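Local coordinates for glutamate receptor kainate-like protein (Pleurobrachia bachei, PDB 4ZDM), which binds glycine in a two-lobed extracellular ligand-binding domain and so probably gates the ion channel of a ctenophore ionotropic glutamate receptor, at residues D145-E150 against I189-G194; G7-L12 against N53-F58; P61-F66 against E75-I80. One frame throughout, in Å; residues are numbered along the deposited sequence.

Contact 1 of 3, residues D145-E150 against I189-G194; sequences DSRNPE and IDEIPG. With NA (sodium ion), chain E; GLY (glycine), chain B.
In the glycine pocket, Glu191 and Asp190 at the end of strand 186-192 meet Arg147 and Asn148 at the start of helix 148-155. Glu191 OE1 accepts from the ligand ammonium nitrogen, GLY N, at 2.8 Å. Its other oxygen, OE2, takes the side-chain N-H of Asn148 ND2 at 2.9 Å, on the anti side and 30° out of the carboxylate plane, and is also bonded by Ser96. An extended chain beyond CG carries the Glu191 carboxylate to the ligand, its CG passing 3.7 Å from Pro149 CG. At the other end of the ligand, Asn148 N donates to GLY O at 2.9 Å. An acid for the amine, with Arg101, Ser96 N and a helix N-terminus for the carboxylate, is the scheme of the bilobed, periplasmic-binding-protein-like domains of ionotropic glutamate receptors, here occupied by glycine. Arg147, the N-cap residue, has CG anti to its backbone N (chi1 -171°), which sends the chain along the pocket wall into a salt bridge with Asp190. Its NH2 lies 2.9 Å from Asp190 OD1, on the syn lone pair and in the guanidinium plane, while NE makes weak bonds to both carboxylate oxygens. GLY CA sits 3.7 Å above the guanidinium centre, and NH1 pairs with Glu17 beyond the two segments. An alanine here would probably leave the buried Asp190 carboxylate, and Glu17, without this positive mate and open a gap beside GLY CA. Farther back, Asp145 OD1 and Glu150 OE2 bind a sodium ion, the latter at 2.3 Å.

Contact 2 of 3, residues G7-L12 against N53-F58; sequences GMHLRL and NFTYNF. With SO4 (sulfate ion), chain D.
Leu10 and Phe54 pack tightly on one face of two parallel neighbouring strands, 8-13 and 54-59. The methyl Leu10 CD1 stands over the Phe54 ring, 3.8 Å from its centroid and 10° off the normal, a CH-pi contact. The ring is set there by a chi1 of 63°, CG lying between the backbone N and carbonyl carbon. Leu12 CD1 continues the packing against Tyr56 CD2 at 3.7 Å, and helix 40-52 lies against this apolar side. Between the strands, Leu10 N donates to Thr55 O at 2.8 Å with an almost straight N-H (172°), whereas the bond from Asn57 N to Leu10 O is stretched to 3.3 Å.

The face of His9, Arg11, Thr55 and Asn57 is polar and carries water and an ion; at its exposed rim a water bridges Gly7 O and Thr55 OG1. His9 ND1 shares a hydrogen bond of 2.8 Å with Thr55 OG1, and the other ring nitrogen, NE2, donates to O3 of a sulfate, probably from the crystallisation liquor, at 2.8 Å. Asn57 ND2 also donates to O3, Arg11 grips O2 through NE and NH2, and Arg32 of the second subunit binds the same ion. Held at both nitrogens, the imidazole is fixed against rotation; the sulfate would probably favour its protonated form, the nearby arginines offsetting this.

Contact 3 of 3, residues P61-F66 against E75-I80; sequences PEDLKF and EWNGLI. With GLY (glycine), chain B.
Asp63 and Gly78 make the leading polar contact between the loop 61-66 and the turn into helix 78-84. Asp63 OD2 accepts from Gly78 N at 2.9 Å through its syn lone pair, while OD1 takes Lys65 N from above the carboxylate plane, closing an Asx turn. Asp63 CG sits between its backbone N and carbonyl carbon (chi1 69°), which brings OD2 to Gly78 N while OD1 folds back to Lys65 N. One residue on, Leu79 N donates to Lys65 O at 3.0 Å and weakly to Phe66 O. Positive phi favours glycine at Gly78, and Lys65 O, 3.0 Å from Gly78 CA, gives no place for a CB.

Apolar contacts come from Leu79, whose two methyls part: CD2 reaches Pro61 CD at 3.6 Å and CD1 reaches Phe66 CD2 at 4.0 Å. The aliphatic Lys65 CD lies against Asn77 ND2 at 3.5 Å, the two chains crossing at about a right angle. A water joins Asn77 ND2 to Lys65 NZ, the latter bond weak; Asn77 ND2 also bonds Ser146 OG, and OD1 accepts from Gly68 N.

Phe66 brings its CB to 3.4 Å from the bound glycine's O and makes a cation-pi contact with Arg147, so this loop-to-helix junction forms part of the ligand wall in the periplasmic-binding-protein-like fold of ionotropic glutamate receptor ligand-binding domains.

Contacts 1 and 3 meet around the bound glycine, their centres 15 Å apart: contact 3 supplies an aromatic wall and contact 1 a bond at each end of the ligand, beside those of Ala94, Ser96 and Arg101. They also touch directly, Ser146 OG lying 2.9 Å from Asn77 ND2 in a probable hydrogen bond and Arg147 NH1 3.3 Å from Phe66 CE1, so segments 61-66 and 75-80 both touch segment 145-150. Contact 2 stands apart, its nearest atoms about 16 Å from contact 1, although strands of both reach the same sheet. Segment 53-58 leads almost directly into 61-66, linking contact 2, at the subunit interface, to the pocket loop by sequence.

Contact 1 of 3, residues D145-E150 against I189-G194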
loop_
_atom_site.group_PDB
_atom_site.type_symbol
_atom_site.label_atom_id
_atom_site.label_comp_id
_atom_site.label_asym_id
_atom_site.label_seq_id
_atom_site.Cartn_x
_atom_site.Cartn_y
_atom_site.Cartn_z
ATOM N N ASP A 145 -20.254 -15.693 10.793
ATOM C CA ASP A 145 -19.060 -15.521 11.605
ATOM C C ASP A 145 -18.311 -14.266 11.206
ATOM O O ASP A 145 -18.172 -13.959 10.023
ATOM C CB ASP A 145 -18.113 -16.715 11.448
ATOM C CG ASP A 145 -16.814 -16.534 12.211
ATOM O OD1 ASP A 145 -16.825 -16.744 13.439
ATOM O OD2 ASP A 145 -15.815 -16.127 11.599
ATOM N N SER A 146 -17.802 -13.560 12.215
ATOM C CA SER A 146 -16.920 -12.392 12.024
ATOM C C SER A 146 -17.608 -11.281 11.249
ATOM O O SER A 146 -16.962 -10.506 10.548
ATOM C CB SER A 146 -15.608 -12.790 11.349
ATOM O OG SER A 146 -14.849 -13.658 12.206
ATOM N N ARG A 147 -18.905 -11.127 11.453
ATOM C CA ARG A 147 -19.684 -10.047 10.882
ATOM C C ARG A 147 -20.415 -9.356 12.042
ATOM O O ARG A 147 -20.532 -9.909 13.117
ATOM C CB ARG A 147 -20.655 -10.608 9.826
ATOM C CG ARG A 147 -21.371 -9.607 9.009
ATOM C CD ARG A 147 -22.393 -10.297 8.122
ATOM N NE ARG A 147 -23.363 -9.443 7.462
ATOM C CZ ARG A 147 -23.179 -8.865 6.300
ATOM N NH1 ARG A 147 -21.995 -8.912 5.691
ATOM N NH2 ARG A 147 -24.184 -8.169 5.778
ATOM N N ASN A 148 -20.852 -8.112 11.847
ATOM C CA ASN A 148 -21.398 -7.317 12.945
ATOM C C ASN A 148 -22.580 -7.898 13.728
ATOM O O ASN A 148 -22.591 -7.776 14.950
ATOM C CB ASN A 148 -21.768 -5.958 12.369
ATOM C CG ASN A 148 -22.569 -5.090 13.334
ATOM O OD1 ASN A 148 -22.067 -4.611 14.349
ATOM N ND2 ASN A 148 -23.842 -4.859 12.982
ATOM N N PRO A 149 -23.573 -8.550 13.092
ATOM C CA PRO A 149 -24.647 -9.076 13.945
ATOM C C PRO A 149 -24.169 -10.021 15.050
ATOM O O PRO A 149 -24.609 -9.823 16.174
ATOM C CB PRO A 149 -25.585 -9.784 12.942
ATOM C CG PRO A 149 -25.330 -8.994 11.655
ATOM C CD PRO A 149 -23.866 -8.764 11.664
ATOM N N GLU A 150 -23.275 -10.974 14.752
ATOM C CA GLU A 150 -22.752 -11.891 15.758
ATOM C C GLU A 150 -22.053 -11.060 16.830
ATOM O O GLU A 150 -22.277 -11.305 18.013
ATOM C CB GLU A 150 -21.784 -12.884 15.140
ATOM C CG GLU A 150 -21.177 -13.868 16.141
ATOM C CD GLU A 150 -19.966 -14.617 15.591
ATOM O OE1 GLU A 150 -19.037 -13.997 15.013
ATOM O OE2 GLU A 150 -19.956 -15.855 15.757
ATOM N N ILE A 189 -30.415 -13.933 10.992
ATOM C CA ILE A 189 -30.380 -12.650 11.674
ATOM C C ILE A 189 -29.214 -11.837 11.093
ATOM O O ILE A 189 -28.054 -12.193 11.320
ATOM C CB ILE A 189 -30.249 -12.784 13.196
ATOM C CG1 ILE A 189 -31.407 -13.599 13.779
ATOM C CG2 ILE A 189 -30.185 -11.394 13.797
ATOM C CD1 ILE A 189 -31.166 -14.044 15.223
ATOM N N ASP A 190 -29.539 -10.799 10.340
ATOM C CA ASP A 190 -28.499 -9.974 9.718
ATOM C C ASP A 190 -29.016 -8.553 9.549
ATOM O O ASP A 190 -29.851 -8.112 10.314
ATOM C CB ASP A 190 -28.017 -10.629 8.427
ATOM C CG ASP A 190 -26.595 -10.209 8.050
ATOM O OD1 ASP A 190 -26.415 -9.175 7.404
ATOM O OD2 ASP A 190 -25.658 -10.941 8.409
ATOM N N GLU A 191 -28.439 -7.806 8.620
ATOM C CA GLU A 191 -28.551 -6.351 8.634
ATOM C C GLU A 191 -29.519 -5.794 7.628
ATOM O O GLU A 191 -29.440 -6.071 6.433
ATOM C CB GLU A 191 -27.186 -5.692 8.366
ATOM C CG GLU A 191 -26.101 -6.148 9.363
ATOM C CD GLU A 191 -24.763 -5.422 9.182
ATOM O OE1 GLU A 191 -24.545 -4.839 8.085
ATOM O OE2 GLU A 191 -23.973 -5.438 10.168
ATOM N N ILE A 192 -30.392 -4.915 8.104
ATOM C CA ILE A 192 -31.186 -4.077 7.241
ATOM C C ILE A 192 -30.366 -2.806 7.048
ATOM O O ILE A 192 -29.570 -2.475 7.909
ATOM C CB ILE A 192 -32.560 -3.773 7.849
ATOM C CG1 ILE A 192 -32.370 -3.038 9.169
ATOM C CG2 ILE A 192 -33.370 -5.075 8.077
ATOM C CD1 ILE A 192 -33.392 -2.040 9.465
ATOM N N PRO A 193 -30.554 -2.102 5.941
ATOM C CA PRO A 193 -31.472 -2.409 4.834
ATOM C C PRO A 193 -30.982 -3.452 3.871
ATOM O O PRO A 193 -31.757 -3.927 3.032
ATOM C CB PRO A 193 -31.593 -1.047 4.117
ATOM C CG PRO A 193 -30.315 -0.411 4.344
ATOM C CD PRO A 193 -29.883 -0.802 5.752
ATOM N N GLY A 194 -29.717 -3.803 3.945
ATOM C CA GLY A 194 -29.155 -4.667 2.910
ATOM C C GLY A 194 -29.910 -5.964 2.709
ATOM O O GLY A 194 -30.060 -6.420 1.559
HETATM NA NA NA E . -18.505 -17.514 14.981
HETATM N N GLY B . -21.866 -4.750 7.258
HETATM C CA GLY B . -21.326 -5.976 7.900
HETATM C C GLY B . -20.246 -5.731 8.894
HETATM O O GLY B . -19.794 -6.651 9.595
HETATM O OXT GLY B . -19.755 -4.569 9.035
HETATM O O HOH W 1 -18.232 -18.472 17.436
#

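Contact 2 of 3, residues G7-L12 against N53-F58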
loop_
_atom_site.group_PDB
_atom_site.type_symbol
_atom_site.label_atom_id
_atom_site.label_comp_id
_atom_site.label_asym_id
_atom_site.label_seq_id
_atom_site.Cartn_x
_atom_site.Cartn_y
_atom_site.Cartn_z
ATOM N N GLY A 7 -2.981 13.917 -4.534
ATOM C CA GLY A 7 -2.559 12.764 -5.270
ATOM C C GLY A 7 -2.015 11.589 -4.486
ATOM O O GLY A 7 -1.358 10.674 -4.997
ATOM N N MET A 8 -2.315 11.571 -3.206
ATOM C CA MET A 8 -2.033 10.407 -2.362
ATOM C C MET A 8 -2.646 9.169 -2.965
ATOM O O MET A 8 -3.735 9.221 -3.503
ATOM C CB MET A 8 -2.627 10.614 -0.941
ATOM C CG MET A 8 -2.262 9.582 0.090
ATOM S SD MET A 8 -3.072 10.039 1.674
ATOM C CE MET A 8 -2.268 8.815 2.717
ATOM N N HIS A 9 -1.981 8.040 -2.782
ATOM C CA HIS A 9 -2.499 6.740 -3.180
ATOM C C HIS A 9 -3.028 5.985 -1.979
ATOM O O HIS A 9 -2.247 5.797 -1.012
ATOM C CB HIS A 9 -1.379 5.934 -3.825
ATOM C CG HIS A 9 -1.873 4.671 -4.398
ATOM N ND1 HIS A 9 -2.672 4.637 -5.517
ATOM C CD2 HIS A 9 -1.725 3.384 -3.993
ATOM C CE1 HIS A 9 -3.043 3.385 -5.756
ATOM N NE2 HIS A 9 -2.439 2.604 -4.868
ATOM N N LEU A 10 -4.259 5.530 -2.051
ATOM C CA LEU A 10 -4.889 4.726 -1.002
ATOM C C LEU A 10 -5.255 3.354 -1.457
ATOM O O LEU A 10 -5.672 3.165 -2.609
ATOM C CB LEU A 10 -6.145 5.420 -0.483
ATOM C CG LEU A 10 -6.007 6.832 0.052
ATOM C CD1 LEU A 10 -7.418 7.359 0.441
ATOM C CD2 LEU A 10 -5.069 6.903 1.228
ATOM N N ARG A 11 -5.099 2.367 -0.592
ATOM C CA ARG A 11 -5.617 1.032 -0.814
ATOM C C ARG A 11 -6.887 0.924 0.021
ATOM O O ARG A 11 -6.924 1.251 1.197
ATOM C CB ARG A 11 -4.643 -0.058 -0.426
ATOM C CG ARG A 11 -3.532 -0.291 -1.421
ATOM C CD ARG A 11 -2.354 0.626 -1.173
ATOM N NE ARG A 11 -1.239 0.253 -2.064
ATOM C CZ ARG A 11 -0.043 0.800 -2.031
ATOM N NH1 ARG A 11 0.256 1.724 -1.148
ATOM N NH2 ARG A 11 0.857 0.400 -2.906
ATOM N N LEU A 12 -7.967 0.492 -0.615
ATOM C CA LEU A 12 -9.291 0.489 -0.010
ATOM C C LEU A 12 -9.784 -0.941 0.117
ATOM O O LEU A 12 -9.820 -1.706 -0.849
ATOM C CB LEU A 12 -10.263 1.339 -0.823
ATOM C CG LEU A 12 -9.824 2.778 -1.015
ATOM C CD1 LEU A 12 -10.847 3.503 -1.862
ATOM C CD2 LEU A 12 -9.559 3.553 0.226
ATOM N N ASN A 53 -8.967 14.128 -4.343
ATOM C CA ASN A 53 -7.723 14.030 -5.130
ATOM C C ASN A 53 -6.799 12.953 -4.614
ATOM O O ASN A 53 -5.669 13.205 -4.204
ATOM C CB ASN A 53 -6.995 15.364 -5.144
ATOM C CG ASN A 53 -5.949 15.449 -6.220
ATOM O OD1 ASN A 53 -5.869 14.637 -7.086
ATOM N ND2 ASN A 53 -5.133 16.481 -6.129
ATOM N N PHE A 54 -7.304 11.745 -4.632
ATOM C CA PHE A 54 -6.491 10.569 -4.334
ATOM C C PHE A 54 -6.680 9.525 -5.408
ATOM O O PHE A 54 -7.720 9.498 -6.091
ATOM C CB PHE A 54 -6.762 9.933 -2.943
ATOM C CG PHE A 54 -8.130 9.375 -2.717
ATOM C CD1 PHE A 54 -8.492 8.135 -3.152
ATOM C CD2 PHE A 54 -9.037 10.101 -1.991
ATOM C CE1 PHE A 54 -9.746 7.586 -2.871
ATOM C CE2 PHE A 54 -10.264 9.563 -1.661
ATOM C CZ PHE A 54 -10.635 8.320 -2.113
ATOM N N THR A 55 -5.651 8.699 -5.605
ATOM C CA THR A 55 -5.751 7.537 -6.448
ATOM C C THR A 55 -5.974 6.317 -5.551
ATOM O O THR A 55 -5.673 6.369 -4.336
ATOM C CB THR A 55 -4.524 7.309 -7.326
ATOM O OG1 THR A 55 -3.378 7.130 -6.524
ATOM C CG2 THR A 55 -4.314 8.462 -8.263
ATOM N N TYR A 56 -6.499 5.212 -6.086
ATOM C CA TYR A 56 -6.833 4.072 -5.272
ATOM C C TYR A 56 -6.977 2.794 -6.049
ATOM O O TYR A 56 -7.252 2.800 -7.283
ATOM C CB TYR A 56 -8.128 4.330 -4.496
ATOM C CG TYR A 56 -9.344 4.459 -5.371
ATOM C CD1 TYR A 56 -9.611 5.670 -6.018
ATOM C CD2 TYR A 56 -10.242 3.418 -5.501
ATOM C CE1 TYR A 56 -10.750 5.811 -6.849
ATOM C CE2 TYR A 56 -11.377 3.561 -6.305
ATOM C CZ TYR A 56 -11.606 4.743 -6.948
ATOM O OH TYR A 56 -12.732 4.924 -7.757
ATOM N N ASN A 57 -6.766 1.692 -5.332
ATOM C CA ASN A 57 -7.149 0.372 -5.758
ATOM C C ASN A 57 -7.857 -0.335 -4.638
ATOM O O ASN A 57 -7.852 0.157 -3.474
ATOM C CB ASN A 57 -5.954 -0.455 -6.226
ATOM C CG ASN A 57 -5.430 0.051 -7.551
ATOM O OD1 ASN A 57 -6.151 0.075 -8.543
ATOM N ND2 ASN A 57 -4.210 0.590 -7.557
ATOM N N PHE A 58 -8.489 -1.452 -4.944
ATOM C CA PHE A 58 -9.226 -2.214 -3.966
ATOM C C PHE A 58 -8.462 -3.429 -3.533
ATOM O O PHE A 58 -7.770 -4.077 -4.359
ATOM C CB PHE A 58 -10.567 -2.692 -4.571
ATOM C CG PHE A 58 -11.581 -1.623 -4.850
ATOM C CD1 PHE A 58 -11.598 -0.408 -4.193
ATOM C CD2 PHE A 58 -12.616 -1.844 -5.778
ATOM C CE1 PHE A 58 -12.564 0.526 -4.441
ATOM C CE2 PHE A 58 -13.562 -0.901 -6.017
ATOM C CZ PHE A 58 -13.543 0.297 -5.376
HETATM S S SO4 D . -1.782 -1.084 -5.419
HETATM O O1 SO4 D . -2.527 -2.307 -5.877
HETATM O O2 SO4 D . -0.841 -1.494 -4.350
HETATM O O3 SO4 D . -2.794 -0.128 -4.854
HETATM O O4 SO4 D . -1.047 -0.437 -6.512
HETATM O O HOH W 2 -1.165 8.653 -6.655
#

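Contact 3 of 3, residues P61-F66 against E75-I80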
loop_
_atom_site.group_PDB
_atom_site.type_symbol
_atom_site.label_atom_id
_atom_site.label_comp_id
_atom_site.label_asym_id
_atom_site.label_seq_id
_atom_site.Cartn_x
_atom_site.Cartn_y
_atom_site.Cartn_z
ATOM N N PRO A 61 -9.857 -9.059 1.408
ATOM C CA PRO A 61 -9.115 -9.947 2.313
ATOM C C PRO A 61 -9.204 -11.380 1.866
ATOM O O PRO A 61 -10.244 -11.840 1.413
ATOM C CB PRO A 61 -9.809 -9.766 3.660
ATOM C CG PRO A 61 -11.129 -9.193 3.327
ATOM C CD PRO A 61 -10.968 -8.388 2.077
ATOM N N GLU A 62 -8.102 -12.096 2.053
ATOM C CA GLU A 62 -8.082 -13.513 1.693
ATOM C C GLU A 62 -9.214 -14.311 2.345
ATOM O O GLU A 62 -9.810 -15.209 1.729
ATOM C CB GLU A 62 -6.721 -14.102 2.077
ATOM C CG GLU A 62 -5.558 -13.331 1.469
ATOM C CD GLU A 62 -4.207 -13.926 1.811
ATOM O OE1 GLU A 62 -4.143 -15.140 2.119
ATOM O OE2 GLU A 62 -3.213 -13.171 1.771
ATOM N N ASP A 63 -9.503 -13.992 3.605
ATOM C CA ASP A 63 -10.492 -14.739 4.372
ATOM C C ASP A 63 -11.944 -14.351 4.137
ATOM O O ASP A 63 -12.845 -15.031 4.647
ATOM C CB ASP A 63 -10.135 -14.678 5.866
ATOM C CG ASP A 63 -10.295 -13.300 6.527
ATOM O OD1 ASP A 63 -10.881 -12.402 5.876
ATOM O OD2 ASP A 63 -9.788 -13.191 7.680
ATOM N N LEU A 64 -12.161 -13.313 3.322
ATOM C CA LEU A 64 -13.472 -12.839 2.949
ATOM C C LEU A 64 -14.371 -12.559 4.170
ATOM O O LEU A 64 -15.610 -12.626 4.112
ATOM C CB LEU A 64 -14.109 -13.831 1.985
ATOM C CG LEU A 64 -13.565 -13.782 0.562
ATOM C CD1 LEU A 64 -14.138 -14.981 -0.203
ATOM C CD2 LEU A 64 -13.912 -12.479 -0.141
ATOM N N LYS A 65 -13.763 -12.105 5.266
ATOM C CA LYS A 65 -14.484 -11.761 6.487
ATOM C C LYS A 65 -14.537 -10.246 6.709
ATOM O O LYS A 65 -13.590 -9.535 6.371
ATOM C CB LYS A 65 -13.842 -12.396 7.716
ATOM C CG LYS A 65 -13.913 -13.964 7.733
ATOM C CD LYS A 65 -13.151 -14.515 8.853
ATOM C CE LYS A 65 -13.190 -16.046 8.815
ATOM N NZ LYS A 65 -12.293 -16.586 9.870
ATOM N N PHE A 66 -15.639 -9.761 7.256
ATOM C CA PHE A 66 -15.736 -8.316 7.509
ATOM C C PHE A 66 -14.839 -7.918 8.651
ATOM O O PHE A 66 -14.043 -6.992 8.547
ATOM C CB PHE A 66 -17.197 -7.923 7.758
ATOM C CG PHE A 66 -17.965 -7.684 6.497
ATOM C CD1 PHE A 66 -18.334 -8.733 5.649
ATOM C CD2 PHE A 66 -18.308 -6.401 6.093
ATOM C CE1 PHE A 66 -18.982 -8.461 4.444
ATOM C CE2 PHE A 66 -18.998 -6.162 4.911
ATOM C CZ PHE A 66 -19.317 -7.220 4.082
ATOM N N GLU A 75 -6.950 -10.425 18.573
ATOM C CA GLU A 75 -6.531 -10.215 17.162
ATOM C C GLU A 75 -7.622 -10.330 16.101
ATOM O O GLU A 75 -8.203 -11.375 15.796
ATOM C CB GLU A 75 -5.437 -11.176 16.749
ATOM C CG GLU A 75 -4.052 -10.725 17.169
ATOM C CD GLU A 75 -2.973 -11.401 16.357
ATOM O OE1 GLU A 75 -3.227 -12.515 15.846
ATOM O OE2 GLU A 75 -1.878 -10.815 16.206
ATOM N N TRP A 76 -7.740 -9.241 15.373
ATOM C CA TRP A 76 -8.773 -9.172 14.341
ATOM C C TRP A 76 -8.484 -9.995 13.092
ATOM O O TRP A 76 -7.317 -10.345 12.813
ATOM C CB TRP A 76 -8.907 -7.705 13.944
ATOM C CG TRP A 76 -9.501 -6.835 15.003
ATOM C CD1 TRP A 76 -8.821 -6.091 15.907
ATOM C CD2 TRP A 76 -10.885 -6.625 15.274
ATOM N NE1 TRP A 76 -9.684 -5.441 16.720
ATOM C CE2 TRP A 76 -10.967 -5.736 16.350
ATOM C CE3 TRP A 76 -12.067 -7.090 14.693
ATOM C CZ2 TRP A 76 -12.185 -5.324 16.888
ATOM C CZ3 TRP A 76 -13.275 -6.684 15.219
ATOM C CH2 TRP A 76 -13.339 -5.833 16.305
ATOM N N ASN A 77 -9.519 -10.272 12.307
ATOM C CA ASN A 77 -9.396 -10.882 10.991
ATOM C C ASN A 77 -10.079 -9.997 9.945
ATOM O O ASN A 77 -10.424 -8.833 10.251
ATOM C CB ASN A 77 -10.004 -12.310 11.010
ATOM C CG ASN A 77 -11.455 -12.317 11.377
ATOM O OD1 ASN A 77 -12.159 -11.344 11.160
ATOM N ND2 ASN A 77 -11.932 -13.432 11.966
ATOM N N GLY A 78 -10.168 -10.461 8.708
ATOM C CA GLY A 78 -10.960 -9.785 7.703
ATOM C C GLY A 78 -10.456 -8.417 7.307
ATOM O O GLY A 78 -9.243 -8.112 7.310
ATOM N N LEU A 79 -11.403 -7.563 6.952
ATOM C CA LEU A 79 -11.083 -6.217 6.514
ATOM C C LEU A 79 -10.354 -5.431 7.596
ATOM O O LEU A 79 -9.470 -4.636 7.322
ATOM C CB LEU A 79 -12.347 -5.463 6.164
ATOM C CG LEU A 79 -13.132 -5.967 4.951
ATOM C CD1 LEU A 79 -14.593 -5.496 4.972
ATOM C CD2 LEU A 79 -12.462 -5.489 3.707
ATOM N N ILE A 80 -10.767 -5.626 8.840
ATOM C CA ILE A 80 -10.182 -4.863 9.948
ATOM C C ILE A 80 -8.742 -5.269 10.164
ATOM O O ILE A 80 -7.907 -4.370 10.399
ATOM C CB ILE A 80 -11.076 -4.989 11.201
ATOM C CG1 ILE A 80 -12.460 -4.385 10.880
ATOM C CG2 ILE A 80 -10.439 -4.307 12.424
ATOM C CD1 ILE A 80 -13.457 -4.438 11.964
HETATM N N GLY B . -21.866 -4.750 7.258
HETATM C CA GLY B . -21.326 -5.976 7.900
HETATM C C GLY B . -20.246 -5.731 8.894
HETATM O O GLY B . -19.794 -6.651 9.595
HETATM O OXT GLY B . -19.755 -4.569 9.035
HETATM O O HOH W 3 -9.867 -15.742 12.003
#